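Local coordinates for protein assemblin (Human herpesvirus 3, PDB 1VZV) that probably cleaves the viral assembly protein during capsid maturation, as a serine protease that is active as a dimer, at residues Ala2-Gly7 with Cys147-Ser152; Asp41-Cys46 with Ala189-Ser194; Asp57-Phe62 with Phe156-Met161; Arg68-His73 with Val180-Glu185. All blocks are in the same frame, centred on the assembly; numbering follows the deposited sequence.

Interaction 1 (Ala2-Gly7 with Cys147-Ser152)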
loop_
_atom_site.group_PDB
_atom_site.type_symbol
_atom_site.label_atom_id
_atom_site.label_comp_id
_atom_site.label_asym_id
_atom_site.label_seq_id
_atom_site.Cartn_x
_atom_site.Cartn_y
_atom_site.Cartn_z
ATOM N N ALA A 2 0.961 -23.915 -6.926
ATOM C CA ALA A 2 1.503 -22.771 -7.654
ATOM C C ALA A 2 0.439 -21.861 -8.242
ATOM O O ALA A 2 -0.751 -22.132 -8.177
ATOM C CB ALA A 2 2.449 -23.240 -8.762
ATOM N N LEU A 3 0.892 -20.747 -8.780
ATOM C CA LEU A 3 0.017 -19.801 -9.399
ATOM C C LEU A 3 0.593 -19.623 -10.769
ATOM O O LEU A 3 1.802 -19.700 -10.958
ATOM C CB LEU A 3 0.078 -18.470 -8.675
ATOM C CG LEU A 3 -0.759 -18.242 -7.415
ATOM C CD1 LEU A 3 -0.493 -19.355 -6.394
ATOM C CD2 LEU A 3 -0.444 -16.847 -6.845
ATOM N N TYR A 4 -0.280 -19.460 -11.741
ATOM C CA TYR A 4 0.148 -19.235 -13.093
ATOM C C TYR A 4 -0.349 -17.857 -13.358
ATOM O O TYR A 4 -1.441 -17.497 -12.920
ATOM C CB TYR A 4 -0.506 -20.228 -14.030
ATOM C CG TYR A 4 0.013 -21.596 -13.786
ATOM C CD1 TYR A 4 -0.480 -22.363 -12.737
ATOM C CD2 TYR A 4 1.105 -22.074 -14.504
ATOM C CE1 TYR A 4 0.102 -23.549 -12.395
ATOM C CE2 TYR A 4 1.701 -23.276 -14.165
ATOM C CZ TYR A 4 1.193 -24.000 -13.105
ATOM O OH TYR A 4 1.800 -25.167 -12.743
ATOM N N VAL A 5 0.502 -17.060 -13.983
ATOM C CA VAL A 5 0.183 -15.690 -14.332
ATOM C C VAL A 5 0.331 -15.632 -15.846
ATOM O O VAL A 5 1.236 -16.268 -16.393
ATOM C CB VAL A 5 1.210 -14.735 -13.722
ATOM C CG1 VAL A 5 0.751 -13.315 -13.854
ATOM C CG2 VAL A 5 1.454 -15.082 -12.292
ATOM N N ALA A 6 -0.576 -14.934 -16.522
ATOM C CA ALA A 6 -0.504 -14.795 -17.971
ATOM C C ALA A 6 -0.995 -13.397 -18.345
ATOM O O ALA A 6 -1.895 -12.865 -17.702
ATOM C CB ALA A 6 -1.338 -15.855 -18.648
ATOM N N GLY A 7 -0.369 -12.774 -19.338
ATOM C CA GLY A 7 -0.762 -11.442 -19.755
ATOM C C GLY A 7 0.168 -11.013 -20.864
ATOM O O GLY A 7 1.045 -11.778 -21.255
ATOM N N CYS A 147 -4.875 -21.055 -10.784
ATOM C CA CYS A 147 -4.109 -22.227 -10.402
ATOM C C CYS A 147 -3.935 -23.328 -11.416
ATOM O O CYS A 147 -3.779 -24.472 -11.031
ATOM C CB CYS A 147 -4.603 -22.810 -9.090
ATOM S SG CYS A 147 -6.105 -22.063 -8.575
ATOM N N THR A 148 -3.939 -22.991 -12.697
ATOM C CA THR A 148 -3.734 -23.960 -13.763
ATOM C C THR A 148 -3.422 -23.104 -14.977
ATOM O O THR A 148 -4.124 -22.125 -15.233
ATOM C CB THR A 148 -5.006 -24.706 -14.104
ATOM O OG1 THR A 148 -5.969 -23.760 -14.563
ATOM C CG2 THR A 148 -5.563 -25.452 -12.920
ATOM N N PRO A 149 -2.420 -23.480 -15.777
ATOM C CA PRO A 149 -2.093 -22.679 -16.951
ATOM C C PRO A 149 -3.278 -22.323 -17.843
ATOM O O PRO A 149 -3.437 -21.164 -18.234
ATOM C CB PRO A 149 -1.088 -23.551 -17.681
ATOM C CG PRO A 149 -1.463 -24.886 -17.269
ATOM C CD PRO A 149 -1.666 -24.728 -15.805
ATOM N N GLU A 150 -4.152 -23.288 -18.116
ATOM C CA GLU A 150 -5.282 -23.016 -18.998
ATOM C C GLU A 150 -6.306 -22.071 -18.404
ATOM O O GLU A 150 -7.192 -21.612 -19.115
ATOM C CB GLU A 150 -5.952 -24.297 -19.481
ATOM C CG GLU A 150 -6.852 -24.944 -18.464
ATOM C CD GLU A 150 -6.136 -25.959 -17.593
ATOM O OE1 GLU A 150 -4.881 -26.004 -17.632
ATOM O OE2 GLU A 150 -6.846 -26.725 -16.884
ATOM N N SER A 151 -6.191 -21.774 -17.112
ATOM C CA SER A 151 -7.120 -20.856 -16.461
ATOM C C SER A 151 -6.594 -19.429 -16.383
ATOM O O SER A 151 -7.370 -18.468 -16.295
ATOM C CB SER A 151 -7.454 -21.343 -15.077
ATOM O OG SER A 151 -8.124 -22.566 -15.191
ATOM N N SER A 152 -5.280 -19.285 -16.388
ATOM C CA SER A 152 -4.672 -17.978 -16.323
ATOM C C SER A 152 -4.987 -17.293 -17.620
ATOM O O SER A 152 -5.358 -16.131 -17.647
ATOM C CB SER A 152 -3.194 -18.174 -16.194
ATOM O OG SER A 152 -2.991 -19.200 -15.245
#
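Y4 and P149 form the centre of this contact, lying side by side and pointing the same way. P149 CD sits over the middle of the Y4 ring, 3.8 Å from its centroid and only 2° off the normal, a nearly ideal CH-pi contact. The Y4 ring is brought there by its first torsion: CG stands beside the backbone N and anti to the carbonyl carbon (chi1 -69°). The ring also approaches the backbone before the helix, with Y4 CD1 3.5 Å from T148 N, obliquely.

A6, two residues on along the strand, points the same way as Y4, and its CB rests 3.9 Å from S152 CB. The hydroxyl of S152 turns back within its own helical turn, donating from OG to T148 O at 3.1 Å, from above the carbonyl plane. T148 O is gripped by three donors, since S151 N and S152 N also reach it. T148 occupies the N-cap, although the placing of its OG1 is doubtful.

Y4 pairs by backbone bonds with D146, and helix 149-152 follows strand 144-146 in the chain. A short helix following the outermost strand thus packs on side chains of the next strand in, part of the largely antiparallel sheet of the assemblin fold.

Interaction 2 (Asp41-Cys46 with Ala189-Ser194)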
loop_
_atom_site.group_PDB
_atom_site.type_symbol
_atom_site.label_atom_id
_atom_site.label_comp_id
_atom_site.label_asym_id
_atom_site.label_seq_id
_atom_site.Cartn_x
_atom_site.Cartn_y
_atom_site.Cartn_z
ATOM N N ASP A 41 8.892 -6.022 -7.820
ATOM C CA ASP A 41 9.504 -4.689 -7.703
ATOM C C ASP A 41 10.822 -4.566 -8.470
ATOM O O ASP A 41 11.554 -3.578 -8.307
ATOM C CB ASP A 41 9.721 -4.352 -6.198
ATOM C CG ASP A 41 10.248 -2.893 -5.935
ATOM O OD1 ASP A 41 9.645 -1.941 -6.487
ATOM O OD2 ASP A 41 11.226 -2.699 -5.137
ATOM N N HIS A 42 11.087 -5.522 -9.362
ATOM C CA HIS A 42 12.346 -5.570 -10.143
ATOM C C HIS A 42 13.533 -5.957 -9.251
ATOM O O HIS A 42 14.683 -5.849 -9.661
ATOM C CB HIS A 42 12.662 -4.262 -10.866
ATOM C CG HIS A 42 11.735 -3.944 -11.988
ATOM N ND1 HIS A 42 11.827 -4.484 -13.249
ATOM C CD2 HIS A 42 10.691 -3.080 -12.040
ATOM C CE1 HIS A 42 10.858 -3.940 -14.006
ATOM N NE2 HIS A 42 10.137 -3.077 -13.317
ATOM N N ARG A 43 13.229 -6.438 -8.045
ATOM C CA ARG A 43 14.211 -6.877 -7.072
ATOM C C ARG A 43 14.878 -8.182 -7.466
ATOM O O ARG A 43 14.309 -9.255 -7.344
ATOM C CB ARG A 43 13.569 -7.033 -5.694
ATOM C CG ARG A 43 13.308 -5.726 -4.981
ATOM C CD ARG A 43 14.612 -5.037 -4.615
ATOM N NE ARG A 43 15.137 -5.460 -3.316
ATOM C CZ ARG A 43 14.811 -4.880 -2.158
ATOM N NH1 ARG A 43 13.961 -3.841 -2.156
ATOM N NH2 ARG A 43 15.333 -5.324 -1.005
ATOM N N LYS A 44 16.109 -8.064 -7.927
ATOM C CA LYS A 44 16.944 -9.186 -8.320
ATOM C C LYS A 44 17.048 -10.153 -7.162
ATOM O O LYS A 44 17.185 -11.341 -7.376
ATOM C CB LYS A 44 18.358 -8.682 -8.676
ATOM C CG LYS A 44 18.375 -7.568 -9.756
ATOM C CD LYS A 44 19.780 -7.100 -10.167
ATOM C CE LYS A 44 19.708 -6.092 -11.345
ATOM N NZ LYS A 44 19.009 -6.652 -12.570
ATOM N N ASP A 45 17.000 -9.635 -5.938
ATOM C CA ASP A 45 17.089 -10.457 -4.727
ATOM C C ASP A 45 15.738 -10.971 -4.327
ATOM O O ASP A 45 15.598 -11.577 -3.263
ATOM C CB ASP A 45 17.653 -9.664 -3.541
ATOM C CG ASP A 45 16.835 -8.414 -3.221
ATOM O OD1 ASP A 45 16.085 -7.925 -4.087
ATOM O OD2 ASP A 45 16.954 -7.899 -2.093
ATOM N N CYS A 46 14.732 -10.667 -5.139
ATOM C CA CYS A 46 13.379 -11.097 -4.833
ATOM C C CYS A 46 12.636 -11.695 -6.023
ATOM O O CYS A 46 11.696 -11.105 -6.534
ATOM C CB CYS A 46 12.587 -9.949 -4.219
ATOM S SG CYS A 46 11.046 -10.530 -3.524
ATOM N N ALA A 189 8.718 -9.050 3.144
ATOM C CA ALA A 189 7.826 -8.052 3.737
ATOM C C ALA A 189 8.310 -6.627 3.472
ATOM O O ALA A 189 7.549 -5.661 3.586
ATOM C CB ALA A 189 7.675 -8.290 5.213
ATOM N N LYS A 190 9.580 -6.516 3.092
ATOM C CA LYS A 190 10.199 -5.234 2.774
ATOM C C LYS A 190 10.018 -4.943 1.290
ATOM O O LYS A 190 9.793 -3.807 0.904
ATOM C CB LYS A 190 11.698 -5.232 3.143
ATOM C CG LYS A 190 11.984 -5.119 4.649
ATOM C CD LYS A 190 13.462 -5.269 4.988
ATOM C CE LYS A 190 13.682 -5.215 6.523
ATOM N NZ LYS A 190 13.691 -3.826 7.155
ATOM N N VAL A 191 10.141 -5.952 0.441
ATOM C CA VAL A 191 9.936 -5.676 -0.966
ATOM C C VAL A 191 8.452 -5.358 -1.168
ATOM O O VAL A 191 8.106 -4.457 -1.917
ATOM C CB VAL A 191 10.327 -6.858 -1.882
ATOM C CG1 VAL A 191 10.250 -6.428 -3.340
ATOM C CG2 VAL A 191 11.708 -7.360 -1.563
ATOM N N LEU A 192 7.580 -6.083 -0.472
ATOM C CA LEU A 192 6.137 -5.885 -0.597
ATOM C C LEU A 192 5.693 -4.603 0.072
ATOM O O LEU A 192 4.649 -4.069 -0.264
ATOM C CB LEU A 192 5.348 -7.089 -0.068
ATOM C CG LEU A 192 5.459 -8.449 -0.774
ATOM C CD1 LEU A 192 4.593 -9.460 -0.057
ATOM C CD2 LEU A 192 5.035 -8.353 -2.203
ATOM N N LEU A 193 6.449 -4.136 1.059
ATOM C CA LEU A 193 6.115 -2.867 1.684
ATOM C C LEU A 193 6.586 -1.798 0.709
ATOM O O LEU A 193 5.971 -0.755 0.584
ATOM C CB LEU A 193 6.855 -2.656 3.008
ATOM C CG LEU A 193 6.793 -1.190 3.472
ATOM C CD1 LEU A 193 5.409 -0.886 3.916
ATOM C CD2 LEU A 193 7.741 -0.889 4.578
ATOM N N SER A 194 7.684 -2.059 0.009
ATOM C CA SER A 194 8.249 -1.095 -0.930
ATOM C C SER A 194 7.368 -0.803 -2.131
ATOM O O SER A 194 7.489 0.259 -2.731
ATOM C CB SER A 194 9.635 -1.546 -1.393
ATOM O OG SER A 194 10.191 -0.617 -2.309
#
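The guanidinium of R43 presents one face to V191, whose CG2 stands 4.0 Å above the plane and over its centre, while the carboxylate of D45 lies at an edge. R43 grips that carboxylate side-on with two nitrogens, one to each oxygen: R43 NE donates to D45 OD1 at 2.8 Å and R43 NH2 to D45 OD2 at 3.2 Å, both oxygens using their syn lone pairs. The NH2 bond lies in the guanidinium plane, whereas the NE bond is tilted 16° from it. Both residues belong to the type I turn from R43 to C46.

The arginine chain is bent at chi2 and chi3 (-67° and -88°), which turns first CD and then NE. Nearer the backbone, V191 CG1 meets R43 CG at 3.5 Å and D41 CB at 3.6 Å, while its other branch, CG2, lies 3.8 Å from C46 SG. One branched side chain of helix 185-197 therefore packs against D41, R43 and C46 of the loop.

At the other end the polar groups look outward to the dimer. D41 OD1 is hydrogen-bonded to H81 NE2 of the second subunit, and S194 OG to A79 O of that subunit.

H42 of the catalytic triad directly follows D41, and its ring meets that of H129. Chemically, the salt bridge probably offsets the arginine's charge where it lies on valine, and D41 may stabilise a protonated H81. The loop that carries H42 is thereby tied to the interface, consistent with the dimer being the active species.

Interaction 3 (Asp57-Phe62 with Phe156-Met161)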
loop_
_atom_site.group_PDB
_atom_site.type_symbol
_atom_site.label_atom_id
_atom_site.label_comp_id
_atom_site.label_asym_id
_atom_site.label_seq_id
_atom_site.Cartn_x
_atom_site.Cartn_y
_atom_site.Cartn_z
ATOM N N ASP A 57 1.773 -12.620 -30.231
ATOM C CA ASP A 57 0.375 -12.484 -30.634
ATOM C C ASP A 57 0.191 -11.339 -31.633
ATOM O O ASP A 57 1.022 -10.427 -31.724
ATOM C CB ASP A 57 -0.523 -12.275 -29.405
ATOM C CG ASP A 57 -1.953 -11.893 -29.775
ATOM O OD1 ASP A 57 -2.500 -12.470 -30.734
ATOM O OD2 ASP A 57 -2.542 -11.013 -29.107
ATOM N N ILE A 58 -0.885 -11.419 -32.413
ATOM C CA ILE A 58 -1.223 -10.400 -33.399
ATOM C C ILE A 58 -1.164 -9.021 -32.700
ATOM O O ILE A 58 -0.738 -8.032 -33.293
ATOM C CB ILE A 58 -2.653 -10.696 -33.995
ATOM C CG1 ILE A 58 -2.615 -10.741 -35.518
ATOM C CG2 ILE A 58 -3.659 -9.644 -33.575
ATOM C CD1 ILE A 58 -2.234 -9.436 -36.145
ATOM N N ARG A 59 -1.552 -9.008 -31.420
ATOM C CA ARG A 59 -1.584 -7.808 -30.586
ATOM C C ARG A 59 -0.305 -7.507 -29.824
ATOM O O ARG A 59 -0.075 -6.363 -29.481
ATOM C CB ARG A 59 -2.738 -7.884 -29.576
ATOM C CG ARG A 59 -4.150 -7.701 -30.141
ATOM C CD ARG A 59 -5.211 -7.518 -29.011
ATOM N NE ARG A 59 -5.020 -6.293 -28.220
ATOM C CZ ARG A 59 -5.980 -5.621 -27.583
ATOM N NH1 ARG A 59 -7.263 -5.986 -27.628
ATOM N NH2 ARG A 59 -5.645 -4.541 -26.912
ATOM N N GLY A 60 0.473 -8.527 -29.486
ATOM C CA GLY A 60 1.710 -8.301 -28.748
ATOM C C GLY A 60 2.313 -9.529 -28.078
ATOM O O GLY A 60 1.833 -10.627 -28.285
ATOM N N PRO A 61 3.408 -9.396 -27.326
ATOM C CA PRO A 61 3.962 -10.586 -26.688
ATOM C C PRO A 61 2.998 -11.009 -25.585
ATOM O O PRO A 61 2.578 -10.154 -24.791
ATOM C CB PRO A 61 5.259 -10.060 -26.060
ATOM C CG PRO A 61 5.593 -8.871 -26.855
ATOM C CD PRO A 61 4.265 -8.234 -27.071
ATOM N N PHE A 62 2.653 -12.301 -25.531
ATOM C CA PHE A 62 1.757 -12.852 -24.500
ATOM C C PHE A 62 2.549 -13.906 -23.737
ATOM O O PHE A 62 3.154 -14.778 -24.354
ATOM C CB PHE A 62 0.516 -13.479 -25.130
ATOM C CG PHE A 62 -0.527 -13.877 -24.132
ATOM C CD1 PHE A 62 -1.447 -12.951 -23.664
ATOM C CD2 PHE A 62 -0.569 -15.166 -23.627
ATOM C CE1 PHE A 62 -2.390 -13.307 -22.701
ATOM C CE2 PHE A 62 -1.506 -15.525 -22.667
ATOM C CZ PHE A 62 -2.413 -14.596 -22.203
ATOM N N PHE A 156 -8.773 -14.099 -21.434
ATOM C CA PHE A 156 -8.398 -13.128 -22.466
ATOM C C PHE A 156 -9.294 -13.380 -23.668
ATOM O O PHE A 156 -8.974 -14.224 -24.489
ATOM C CB PHE A 156 -6.943 -13.328 -22.854
ATOM C CG PHE A 156 -5.990 -13.020 -21.745
ATOM C CD1 PHE A 156 -5.546 -11.723 -21.539
ATOM C CD2 PHE A 156 -5.607 -14.006 -20.847
ATOM C CE1 PHE A 156 -4.762 -11.416 -20.464
ATOM C CE2 PHE A 156 -4.816 -13.698 -19.764
ATOM C CZ PHE A 156 -4.395 -12.400 -19.573
ATOM N N ARG A 157 -10.392 -12.628 -23.791
ATOM C CA ARG A 157 -11.376 -12.820 -24.870
ATOM C C ARG A 157 -10.945 -12.679 -26.311
ATOM O O ARG A 157 -11.631 -13.154 -27.211
ATOM C CB ARG A 157 -12.602 -11.949 -24.636
ATOM C CG ARG A 157 -13.291 -12.147 -23.269
ATOM C CD ARG A 157 -14.725 -11.599 -23.324
ATOM N NE ARG A 157 -15.292 -11.237 -22.020
ATOM C CZ ARG A 157 -16.545 -10.806 -21.843
ATOM N NH1 ARG A 157 -17.367 -10.701 -22.888
ATOM N NH2 ARG A 157 -16.986 -10.486 -20.627
ATOM N N VAL A 158 -9.837 -11.979 -26.526
ATOM C CA VAL A 158 -9.285 -11.763 -27.873
ATOM C C VAL A 158 -8.231 -12.815 -28.291
ATOM O O VAL A 158 -8.118 -13.169 -29.469
ATOM C CB VAL A 158 -8.657 -10.331 -28.024
ATOM C CG1 VAL A 158 -9.741 -9.257 -27.935
ATOM C CG2 VAL A 158 -7.582 -10.102 -26.938
ATOM N N LEU A 159 -7.468 -13.308 -27.321
ATOM C CA LEU A 159 -6.433 -14.290 -27.578
ATOM C C LEU A 159 -7.020 -15.510 -28.287
ATOM O O LEU A 159 -7.895 -16.186 -27.773
ATOM C CB LEU A 159 -5.763 -14.686 -26.262
ATOM C CG LEU A 159 -4.515 -15.543 -26.414
ATOM C CD1 LEU A 159 -3.445 -14.710 -27.094
ATOM C CD2 LEU A 159 -4.044 -16.089 -25.075
ATOM N N SER A 160 -6.529 -15.767 -29.485
ATOM C CA SER A 160 -6.972 -16.881 -30.315
ATOM C C SER A 160 -6.840 -18.227 -29.630
ATOM O O SER A 160 -5.894 -18.455 -28.871
ATOM C CB SER A 160 -6.117 -16.933 -31.575
ATOM O OG SER A 160 -4.755 -17.141 -31.237
ATOM N N MET A 161 -7.753 -19.142 -29.950
ATOM C CA MET A 161 -7.696 -20.484 -29.379
ATOM C C MET A 161 -6.399 -21.133 -29.884
ATOM O O MET A 161 -5.773 -21.910 -29.166
ATOM C CB MET A 161 -8.913 -21.305 -29.814
ATOM C CG MET A 161 -9.055 -22.683 -29.146
ATOM S SD MET A 161 -9.451 -22.670 -27.368
ATOM C CE MET A 161 -8.416 -24.080 -26.814
#
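F62 and F156 make a T-shaped aromatic pair where the hairpin joining strands 47-56 and 61-67 meets the loop before helix 161-173. The edge of F62 points at the face of F156, with centroids 4.7 Å apart and planes at 86°. CE1 of F62 stands over the centre of the F156 ring, and its neighbour CZ comes 3.5 Å from F156 CD2. F62 reaches across because its CG is anti to the backbone N (chi1 -172°).

A CH-pi contact covers one face of F62, so that this ring serves two partners at once, by its edge and by its face. The methyl comes from L159, and L167 of helix 161-173 and Y8 also touch the same phenylalanine.

The polar side chains find partners of their own. R59 crosses V158 at about a right angle, its CD 4.1 Å from V158 CG2, while its NH2 is salt-bridged to E215. D57 OD2 is hydrogen-bonded to Y8 OH, and the turn closes through D57 N to G60 O at 2.8 Å. On the other side, S160 is the N-cap of helix 161-173, its OG accepting from S163 N.

L159 spans the two regions: CD1 lies 4.2 Å from D57 CG, and CD2 sits 3.7 Å from the F62 centroid, offset toward the ring's rim.

Interaction 4 (Arg68-His73 with Val180-Glu185)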
loop_
_atom_site.group_PDB
_atom_site.type_symbol
_atom_site.label_atom_id
_atom_site.label_comp_id
_atom_site.label_asym_id
_atom_site.label_seq_id
_atom_site.Cartn_x
_atom_site.Cartn_y
_atom_site.Cartn_z
ATOM N N ARG A 68 5.720 -19.975 -7.854
ATOM C CA ARG A 68 5.670 -21.016 -6.852
ATOM C C ARG A 68 6.703 -20.629 -5.788
ATOM O O ARG A 68 7.880 -20.968 -5.906
ATOM C CB ARG A 68 6.027 -22.355 -7.506
ATOM C CG ARG A 68 5.986 -23.572 -6.591
ATOM C CD ARG A 68 6.496 -24.802 -7.353
ATOM N NE ARG A 68 5.521 -25.312 -8.312
ATOM C CZ ARG A 68 4.835 -26.444 -8.135
ATOM N NH1 ARG A 68 5.108 -27.230 -7.086
ATOM N NH2 ARG A 68 3.926 -26.834 -9.043
ATOM N N CYS A 69 6.268 -19.835 -4.809
ATOM C CA CYS A 69 7.119 -19.370 -3.703
ATOM C C CYS A 69 6.294 -19.521 -2.427
ATOM O O CYS A 69 5.331 -18.802 -2.201
ATOM C CB CYS A 69 7.555 -17.897 -3.910
ATOM S SG CYS A 69 8.323 -17.110 -2.441
ATOM N N PRO A 70 6.638 -20.488 -1.585
ATOM C CA PRO A 70 5.836 -20.628 -0.373
ATOM C C PRO A 70 5.808 -19.400 0.507
ATOM O O PRO A 70 4.771 -19.099 1.091
ATOM C CB PRO A 70 6.465 -21.835 0.333
ATOM C CG PRO A 70 7.894 -21.784 -0.098
ATOM C CD PRO A 70 7.766 -21.431 -1.591
ATOM N N GLN A 71 6.902 -18.654 0.570
ATOM C CA GLN A 71 6.915 -17.473 1.429
ATOM C C GLN A 71 5.977 -16.353 0.963
ATOM O O GLN A 71 5.332 -15.694 1.786
ATOM C CB GLN A 71 8.339 -16.943 1.626
ATOM C CG GLN A 71 9.253 -17.857 2.454
ATOM C CD GLN A 71 9.603 -19.135 1.730
ATOM O OE1 GLN A 71 9.696 -19.152 0.505
ATOM N NE2 GLN A 71 9.757 -20.220 2.471
ATOM N N LEU A 72 5.861 -16.179 -0.354
ATOM C CA LEU A 72 5.001 -15.145 -0.915
ATOM C C LEU A 72 3.577 -15.212 -0.389
ATOM O O LEU A 72 2.957 -14.180 -0.215
ATOM C CB LEU A 72 5.023 -15.202 -2.435
ATOM C CG LEU A 72 4.405 -14.113 -3.319
ATOM C CD1 LEU A 72 3.066 -14.583 -3.863
ATOM C CD2 LEU A 72 4.306 -12.784 -2.610
ATOM N N HIS A 73 3.062 -16.410 -0.108
ATOM C CA HIS A 73 1.699 -16.546 0.423
ATOM C C HIS A 73 1.677 -16.375 1.938
ATOM O O HIS A 73 0.717 -15.843 2.501
ATOM C CB HIS A 73 1.091 -17.907 0.120
ATOM C CG HIS A 73 1.041 -18.252 -1.331
ATOM N ND1 HIS A 73 0.254 -19.277 -1.817
ATOM C CD2 HIS A 73 1.749 -17.785 -2.387
ATOM C CE1 HIS A 73 0.491 -19.437 -3.108
ATOM N NE2 HIS A 73 1.394 -18.545 -3.477
ATOM N N VAL A 180 10.514 -24.806 -6.110
ATOM C CA VAL A 180 9.855 -23.844 -5.230
ATOM C C VAL A 180 10.821 -22.689 -4.881
ATOM O O VAL A 180 11.905 -22.895 -4.322
ATOM C CB VAL A 180 9.174 -24.492 -3.957
ATOM C CG1 VAL A 180 8.466 -25.786 -4.325
ATOM C CG2 VAL A 180 10.149 -24.710 -2.825
ATOM N N TRP A 181 10.474 -21.487 -5.336
ATOM C CA TRP A 181 11.277 -20.303 -5.084
ATOM C C TRP A 181 11.157 -19.855 -3.636
ATOM O O TRP A 181 10.070 -19.567 -3.134
ATOM C CB TRP A 181 10.878 -19.181 -6.038
ATOM C CG TRP A 181 11.278 -19.493 -7.436
ATOM C CD1 TRP A 181 12.422 -19.088 -8.073
ATOM C CD2 TRP A 181 10.605 -20.375 -8.346
ATOM N NE1 TRP A 181 12.511 -19.680 -9.315
ATOM C CE2 TRP A 181 11.408 -20.476 -9.507
ATOM C CE3 TRP A 181 9.402 -21.089 -8.295
ATOM C CZ2 TRP A 181 11.045 -21.273 -10.604
ATOM C CZ3 TRP A 181 9.041 -21.877 -9.387
ATOM C CH2 TRP A 181 9.861 -21.962 -10.524
ATOM N N LYS A 182 12.281 -19.854 -2.944
ATOM C CA LYS A 182 12.286 -19.444 -1.560
ATOM C C LYS A 182 12.939 -18.090 -1.395
ATOM O O LYS A 182 14.062 -17.890 -1.883
ATOM C CB LYS A 182 13.031 -20.464 -0.714
ATOM C CG LYS A 182 12.225 -21.707 -0.473
ATOM C CD LYS A 182 13.026 -22.751 0.269
ATOM C CE LYS A 182 12.097 -23.782 0.892
ATOM N NZ LYS A 182 11.311 -23.200 2.034
ATOM N N VAL A 183 12.197 -17.138 -0.816
ATOM C CA VAL A 183 12.707 -15.795 -0.507
ATOM C C VAL A 183 12.497 -15.800 1.001
ATOM O O VAL A 183 11.997 -16.774 1.537
ATOM C CB VAL A 183 11.919 -14.644 -1.220
ATOM C CG1 VAL A 183 12.420 -13.316 -0.764
ATOM C CG2 VAL A 183 12.116 -14.704 -2.725
ATOM N N SER A 184 12.839 -14.742 1.704
ATOM C CA SER A 184 12.704 -14.776 3.151
ATOM C C SER A 184 11.765 -13.746 3.739
ATOM O O SER A 184 12.077 -12.568 3.729
ATOM C CB SER A 184 14.090 -14.601 3.767
ATOM O OG SER A 184 15.101 -14.975 2.826
ATOM N N GLU A 185 10.655 -14.207 4.302
ATOM C CA GLU A 185 9.635 -13.364 4.935
ATOM C C GLU A 185 10.095 -11.951 5.332
ATOM O O GLU A 185 9.461 -10.960 4.954
ATOM C CB GLU A 185 9.085 -14.085 6.170
ATOM C CG GLU A 185 7.585 -14.038 6.337
ATOM C CD GLU A 185 6.992 -15.393 6.784
ATOM O OE1 GLU A 185 7.699 -16.433 6.674
ATOM O OE2 GLU A 185 5.813 -15.420 7.245
#
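W181 N donates to R68 O at 2.7 Å, with an angle of 148° at the hydrogen; the exact place of the carbonyl oxygen is less certain. The bond joins two chain segments that run in similar directions, 24° apart. The W181 carbonyl continues the backbone contact on the next residue, with C69 CA offering it a CA-H...O approach.

Aliphatic carbons flank this polar line. R68 CB lies 3.6 Å from W181 CZ3, a rim atom of the indole. R68 is extended as far as CD (chi1 -178°, chi2 -175°) and bends beyond it; CD meets V180 CG1 at 3.7 Å. P70 CD comes 4.1 Å from V180 CB, the proline ring crossing the valine at about a right angle, and CG of Q71 lies against the V183 carbonyl.

C69 is the N-cap of helix 70-79. Its SG accepts from L72 N in a weak bond of 3.4 Å, while its CB packs on W181 CB.

The loop 180-185 thus runs alongside the start of helix 70-79 and leads directly into helix 185-197. W181 and V183 also reach strand 47-56, touching E50 and V48, and E185 rests on A74, V75 and E78 along helix 70-79.

In the fold
Interaction 1 touches both interaction 3 and interaction 4. Segment 2-7 meets interaction 3 at A6 CB and F62 CZ, 3.9 Å apart, where the neighbouring strands 3-8 and 61-67 share a sheet, and interaction 4 at A2 CB and R68 NE, 3.7 Å apart. Interaction 4 in turn touches interaction 2, C46 SG lying 4.2 Å from V183 CG1. Interaction 3 lies 30 Å, centre to centre, from both interaction 2 and interaction 4, on the opposite side of the chain's centre and away from the catalytic triad. Interaction 2 contains the catalytic H42, whereas the side chains of W181 and H129, in interaction 4 and the triad, are about 11 Å apart.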